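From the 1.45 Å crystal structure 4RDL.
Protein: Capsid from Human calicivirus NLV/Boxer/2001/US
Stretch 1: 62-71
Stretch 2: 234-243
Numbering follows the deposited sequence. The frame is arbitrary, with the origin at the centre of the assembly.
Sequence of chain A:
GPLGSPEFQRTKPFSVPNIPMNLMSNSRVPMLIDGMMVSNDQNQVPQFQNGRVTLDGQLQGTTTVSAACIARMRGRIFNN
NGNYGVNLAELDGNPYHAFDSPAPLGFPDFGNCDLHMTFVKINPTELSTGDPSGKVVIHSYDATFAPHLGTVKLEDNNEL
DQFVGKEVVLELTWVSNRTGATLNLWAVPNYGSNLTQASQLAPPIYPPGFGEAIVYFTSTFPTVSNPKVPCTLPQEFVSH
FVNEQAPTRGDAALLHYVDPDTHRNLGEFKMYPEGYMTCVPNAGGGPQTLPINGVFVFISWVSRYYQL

Stretch 1 (62-71) TTTVSAACIA
Stretch 2 234-243: PQEFVSHFVN

An irregular segment, residues 62-71, packs against the first turns of a helix that begins at Gln235, with Pro234 as its N-cap, and runs on past Asn243. The two run in opposite directions: the CA of Val65 lies 5.0 Å from the CA of Ser239, and the CA of Ala67 lies 6.2 Å from the CA of Gln235. Gln235, Val238 and Val242 point toward the loop, with Ser239 sideways to it, as expected for one face of an alpha helix.

Thr62 (phi/psi -103/18) stays out of reach. Thr63 turns extended (-76/136) and points toward the helix; its m rotamer places the methyl CG2 3.7 Å from CG1 of Val238, itself t. A threonine suits this place because it offers a methyl to the valine while its OG1 is hydrogen-bonded elsewhere in the structure.

The CA-to-CB bond of Thr64 (-130/-169, t) points away from the helix, and the residue contributes its backbone instead. Its carbonyl O accepts a hydrogen bond from NE2 of Gln235 at 2.9 Å, with an angle of 136° at the hydrogen. At Val65 the backbone turns to -84/-48, and its O receives a straighter bond from the same Gln235 NE2, 3.0 Å and 161°. One amide nitrogen thus joins two successive carbonyls, which a glutamine can do because NE2 carries two hydrogens. Gln235 reaches them with chi1 t, chi2 p and chi3 28°.

Val65, t and with its CA-to-CB bond sideways, has more of its surface covered by the helix than any other residue of the loop. Its CG1 lies 3.7 Å from CB of Ser239, and its CG2 lies 4.1 Å from CG1 of Val242 (t), three residues farther on. The backbones come close here, with CB of Ser239 3.6 Å from O of Val65. A water bridges the same pair, donating to Val65 O at 2.8 Å and lying 2.8 Å from OG of Ser239, whose rotamer is p.

Ser66 (-91/138, t) points away and accepts at OG a 3.1 Å hydrogen bond from N of Ala68. It leads into the 3-10 segment 67-69, where N of Cys69 donates to O of Ser66 at 3.0 Å. Ala67 (-62/-20) packs its CB 3.9 Å from CG of Gln235, a methyl against the aliphatic part of the glutamine. Ala68 and Cys69 do not touch the helix. Ile70 (-67/127, chi1 m, chi2 t) points back toward it, bringing CD1 to 3.7 Å from OE1 of Gln235, a van der Waals contact. Ala71 (64/35) then lies beyond reach.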

ATOM      1  N   THR A  62       7.902   5.649 -13.175  1.00 11.43           N
ATOM      2  CA  THR A  62       7.978   4.359 -12.498  1.00 11.68           C
ATOM      3  C   THR A  62       6.658   4.016 -11.806  1.00 10.18           C
ATOM      4  O   THR A  62       6.592   3.146 -10.936  1.00 11.37           O
ATOM      5  CB  THR A  62       9.127   4.343 -11.476  1.00 12.22           C
ATOM      6  OG1 THR A  62       8.967   5.440 -10.565  1.00 11.27           O
ATOM      7  CG2 THR A  62      10.462   4.485 -12.193  1.00 14.26           C
ATOM      8  N   THR A  63       5.592   4.695 -12.204  1.00 10.42           N
ATOM      9  CA  THR A  63       4.317   4.535 -11.521  1.00 10.38           C
ATOM     10  C   THR A  63       3.611   3.235 -11.870  1.00 11.54           C
ATOM     11  O   THR A  63       3.541   2.837 -13.036  1.00 13.70           O
ATOM     12  CB  THR A  63       3.383   5.730 -11.805  1.00 10.11           C
ATOM     13  OG1 THR A  63       4.062   6.932 -11.435  1.00 10.48           O
ATOM     14  CG2 THR A  63       2.088   5.617 -11.004  1.00 11.08           C
ATOM     15  N   THR A  64       3.080   2.575 -10.849  1.00 11.68           N
ATOM     16  CA  THR A  64       2.239   1.419 -11.088  1.00 12.27           C
ATOM     17  C   THR A  64       0.929   1.538 -10.308  1.00 11.72           C
ATOM     18  O   THR A  64       0.605   2.608  -9.790  1.00 11.57           O
ATOM     19  CB  THR A  64       3.006   0.091 -10.855  1.00 13.56           C
ATOM     20  OG1 THR A  64       2.252  -1.012 -11.388  1.00 14.10           O
ATOM     21  CG2 THR A  64       3.316  -0.129  -9.372  1.00 15.43           C
ATOM     22  N   VAL A  65       0.168   0.454 -10.244  1.00 10.43           N
ATOM     23  CA  VAL A  65      -1.213   0.510  -9.793  1.00 10.85           C
ATOM     24  C   VAL A  65      -1.376   0.462  -8.272  1.00 10.12           C
ATOM     25  O   VAL A  65      -2.119   1.271  -7.696  1.00 11.48           O
ATOM     26  CB  VAL A  65      -2.031  -0.630 -10.449  1.00 11.72           C
ATOM     27  CG1 VAL A  65      -3.435  -0.701  -9.880  1.00 15.13           C
ATOM     28  CG2 VAL A  65      -2.068  -0.459 -11.965  1.00 15.66           C
ATOM     29  N   SER A  66      -0.704  -0.484  -7.620  1.00 10.31           N
ATOM     30  CA  SER A  66      -0.942  -0.729  -6.199  1.00 10.37           C
ATOM     31  C   SER A  66      -0.040   0.070  -5.261  1.00 10.10           C
ATOM     32  O   SER A  66       1.175   0.180  -5.483  1.00 10.77           O
ATOM     33  CB  SER A  66      -0.797  -2.224  -5.884  1.00 11.07           C
ATOM     34  OG  SER A  66      -1.036  -2.474  -4.503  1.00 10.38           O
ATOM     35  N   ALA A  67      -0.631   0.592  -4.187  1.00 10.03           N
ATOM     36  CA  ALA A  67       0.151   1.260  -3.151  1.00 10.22           C
ATOM     37  C   ALA A  67       1.143   0.302  -2.493  1.00 10.22           C
ATOM     38  O   ALA A  67       2.111   0.740  -1.883  1.00 11.92           O
ATOM     39  CB  ALA A  67      -0.761   1.884  -2.103  1.00 11.60           C
ATOM     40  N   ALA A  68       0.899  -1.002  -2.618  1.00 10.08           N
ATOM     41  CA  ALA A  68       1.833  -2.002  -2.090  1.00 11.38           C
ATOM     42  C   ALA A  68       3.198  -1.975  -2.785  1.00 11.47           C
ATOM     43  O   ALA A  68       4.159  -2.557  -2.286  1.00 14.39           O
ATOM     44  CB  ALA A  68       1.232  -3.414  -2.177  1.00 11.98           C
ATOM     45  N   CYS A  69       3.296  -1.284  -3.916  1.00  9.89           N
ATOM     46  CA  CYS A  69       4.557  -1.228  -4.646  1.00  9.72           C
ATOM     47  C   CYS A  69       5.389   0.023  -4.371  1.00  9.55           C
ATOM     48  O   CYS A  69       6.536   0.115  -4.798  1.00 10.61           O
ATOM     49  CB  CYS A  69       4.291  -1.323  -6.151  1.00 11.34           C
ATOM     50  SG  CYS A  69       3.497  -2.871  -6.630  1.00 14.31           S
ATOM     51  N   ILE A  70       4.806   1.004  -3.690  1.00  8.97           N
ATOM     52  CA  ILE A  70       5.445   2.307  -3.592  1.00  8.92           C
ATOM     53  C   ILE A  70       6.735   2.289  -2.776  1.00  9.33           C
ATOM     54  O   ILE A  70       6.753   1.815  -1.633  1.00 10.54           O
ATOM     55  CB  ILE A  70       4.477   3.347  -2.995  1.00  8.51           C
ATOM     56  CG1 ILE A  70       3.235   3.502  -3.880  1.00  9.98           C
ATOM     57  CG2 ILE A  70       5.183   4.694  -2.811  1.00 10.07           C
ATOM     58  CD1 ILE A  70       2.121   4.272  -3.191  1.00 12.27           C
ATOM     59  N   ALA A  71       7.805   2.803  -3.386  1.00  9.32           N
ATOM     60  CA  ALA A  71       9.096   2.986  -2.723  1.00  9.25           C
ATOM     61  C   ALA A  71       9.724   1.668  -2.291  1.00  9.26           C
ATOM     62  O   ALA A  71      10.384   1.587  -1.261  1.00 14.64           O
ATOM     63  CB  ALA A  71       8.974   3.961  -1.545  1.00 11.11           C
ATOM     64  N   PRO A 234      -2.883  11.392  -5.180  1.00 10.26           N
ATOM     65  CA  PRO A 234      -3.066  10.233  -4.299  1.00 10.04           C
ATOM     66  C   PRO A 234      -2.932   8.943  -5.108  1.00  9.07           C
ATOM     67  O   PRO A 234      -3.341   8.901  -6.277  1.00  9.98           O
ATOM     68  CB  PRO A 234      -4.510  10.385  -3.808  1.00 11.98           C
ATOM     69  CG  PRO A 234      -4.840  11.846  -4.024  1.00 13.28           C
ATOM     70  CD  PRO A 234      -4.102  12.217  -5.275  1.00 12.14           C
ATOM     71  N   GLN A 235      -2.375   7.902  -4.502  1.00  9.21           N
ATOM     72  CA  GLN A 235      -2.196   6.657  -5.234  1.00  9.19           C
ATOM     73  C   GLN A 235      -3.527   6.108  -5.758  1.00  9.68           C
ATOM     74  O   GLN A 235      -3.605   5.566  -6.860  1.00  9.65           O
ATOM     75  CB  GLN A 235      -1.514   5.605  -4.365  1.00  9.96           C
ATOM     76  CG  GLN A 235      -1.238   4.310  -5.124  1.00  9.22           C
ATOM     77  CD  GLN A 235      -0.321   4.530  -6.314  1.00 10.26           C
ATOM     78  OE1 GLN A 235       0.503   5.443  -6.313  1.00 10.65           O
ATOM     79  NE2 GLN A 235      -0.450   3.679  -7.335  1.00 11.19           N
ATOM     80  N   GLU A 236      -4.585   6.245  -4.969  1.00  9.20           N
ATOM     81  CA  GLU A 236      -5.855   5.673  -5.383  1.00 10.00           C
ATOM     82  C   GLU A 236      -6.467   6.443  -6.563  1.00  9.50           C
ATOM     83  O   GLU A 236      -7.294   5.898  -7.283  1.00 10.87           O
ATOM     84  CB  GLU A 236      -6.821   5.527  -4.208  1.00 10.78           C
ATOM     85  CG  GLU A 236      -6.451   4.396  -3.237  1.00 11.99           C
ATOM     86  CD  GLU A 236      -5.333   4.765  -2.262  1.00 11.57           C
ATOM     87  OE1 GLU A 236      -4.883   3.865  -1.511  1.00 12.08           O
ATOM     88  OE2 GLU A 236      -4.901   5.944  -2.233  1.00 11.23           O
ATOM     89  N   PHE A 237      -6.048   7.691  -6.782  1.00  9.90           N
ATOM     90  CA  PHE A 237      -6.426   8.368  -8.030  1.00 10.30           C
ATOM     91  C   PHE A 237      -5.766   7.657  -9.209  1.00  9.85           C
ATOM     92  O   PHE A 237      -6.382   7.484 -10.264  1.00 11.66           O
ATOM     93  CB  PHE A 237      -5.978   9.835  -8.052  1.00 10.55           C
ATOM     94  CG  PHE A 237      -6.966  10.801  -7.451  1.00 11.08           C
ATOM     95  CD1 PHE A 237      -7.495  10.596  -6.185  1.00 13.36           C
ATOM     96  CD2 PHE A 237      -7.316  11.955  -8.137  1.00 11.73           C
ATOM     97  CE1 PHE A 237      -8.380  11.511  -5.630  1.00 15.09           C
ATOM     98  CE2 PHE A 237      -8.202  12.877  -7.583  1.00 13.17           C
ATOM     99  CZ  PHE A 237      -8.734  12.652  -6.337  1.00 14.84           C
ATOM    100  N   VAL A 238      -4.503   7.275  -9.044  1.00 10.10           N
ATOM    101  CA  VAL A 238      -3.780   6.604 -10.124  1.00 11.47           C
ATOM    102  C   VAL A 238      -4.493   5.313 -10.533  1.00 11.99           C
ATOM    103  O   VAL A 238      -4.789   5.097 -11.716  1.00 12.80           O
ATOM    104  CB  VAL A 238      -2.309   6.294  -9.739  1.00 11.09           C
ATOM    105  CG1 VAL A 238      -1.617   5.522 -10.862  1.00 13.06           C
ATOM    106  CG2 VAL A 238      -1.556   7.578  -9.412  1.00 12.91           C
ATOM    107  N   SER A 239      -4.769   4.440  -9.565  1.00 11.47           N
ATOM    108  CA  SER A 239      -5.414   3.170  -9.895  1.00 12.04           C
ATOM    109  C   SER A 239      -6.817   3.406 -10.449  1.00 11.74           C
ATOM    110  O   SER A 239      -7.279   2.666 -11.315  1.00 14.43           O
ATOM    111  CB  SER A 239      -5.440   2.216  -8.700  1.00 13.62           C
ATOM    112  OG  SER A 239      -5.982   2.829  -7.550  1.00 13.06           O
ATOM    113  N   HIS A 240      -7.480   4.452  -9.967  1.00 11.20           N
ATOM    114  CA  HIS A 240      -8.803   4.796 -10.470  1.00 11.46           C
ATOM    115  C   HIS A 240      -8.745   5.108 -11.964  1.00 11.48           C
ATOM    116  O   HIS A 240      -9.537   4.579 -12.745  1.00 12.82           O
ATOM    117  CB  HIS A 240      -9.381   5.979  -9.697  1.00 11.80           C
ATOM    118  CG  HIS A 240     -10.818   6.255 -10.006  1.00 12.94           C
ATOM    119  ND1 HIS A 240     -11.847   5.482  -9.507  1.00 16.99           N
ATOM    120  CD2 HIS A 240     -11.404   7.221 -10.756  1.00 13.37           C
ATOM    121  CE1 HIS A 240     -13.001   5.962  -9.935  1.00 17.21           C
ATOM    122  NE2 HIS A 240     -12.760   7.016 -10.696  1.00 14.67           N
ATOM    123  N   PHE A 241      -7.811   5.968 -12.365  1.00 12.27           N
ATOM    124  CA  PHE A 241      -7.716   6.352 -13.773  1.00 12.02           C
ATOM    125  C   PHE A 241      -7.296   5.161 -14.640  1.00 13.18           C
ATOM    126  O   PHE A 241      -7.771   5.007 -15.759  1.00 15.11           O
ATOM    127  CB  PHE A 241      -6.756   7.534 -13.953  1.00 12.84           C
ATOM    128  CG  PHE A 241      -7.167   8.774 -13.198  1.00 12.81           C
ATOM    129  CD1 PHE A 241      -8.500   9.016 -12.893  1.00 13.39           C
ATOM    130  CD2 PHE A 241      -6.215   9.699 -12.795  1.00 12.53           C
ATOM    131  CE1 PHE A 241      -8.876  10.153 -12.195  1.00 13.81           C
ATOM    132  CE2 PHE A 241      -6.583  10.837 -12.096  1.00 13.02           C
ATOM    133  CZ  PHE A 241      -7.918  11.068 -11.802  1.00 12.82           C
ATOM    134  N   VAL A 242      -6.411   4.313 -14.125  1.00 13.15           N
ATOM    135  CA  VAL A 242      -6.007   3.126 -14.871  1.00 14.23           C
ATOM    136  C   VAL A 242      -7.211   2.211 -15.079  1.00 14.81           C
ATOM    137  O   VAL A 242      -7.436   1.678 -16.174  1.00 17.80           O
ATOM    138  CB  VAL A 242      -4.872   2.361 -14.160  1.00 13.69           C
ATOM    139  CG1 VAL A 242      -4.643   1.002 -14.831  1.00 16.65           C
ATOM    140  CG2 VAL A 242      -3.599   3.187 -14.183  1.00 15.33           C
ATOM    141  N   ASN A 243      -7.996   2.045 -14.023  1.00 14.55           N
ATOM    142  CA  ASN A 243      -9.202   1.234 -14.092  1.00 15.62           C
ATOM    143  C   ASN A 243     -10.230   1.759 -15.099  1.00 16.22           C
ATOM    144  O   ASN A 243     -10.795   1.000 -15.887  1.00 19.37           O
ATOM    145  CB  ASN A 243      -9.850   1.162 -12.712  1.00 16.66           C
ATOM    146  CG  ASN A 243     -10.874   0.069 -12.616  1.00 19.31           C
ATOM    147  OD1 ASN A 243     -10.526  -1.091 -12.419  1.00 21.25           O
ATOM    148  ND2 ASN A 243     -12.142   0.423 -12.768  1.00 21.36           N
TER
HETATM  149  O   HOH W   1      -3.953   2.155  -5.792  1.00 14.85           O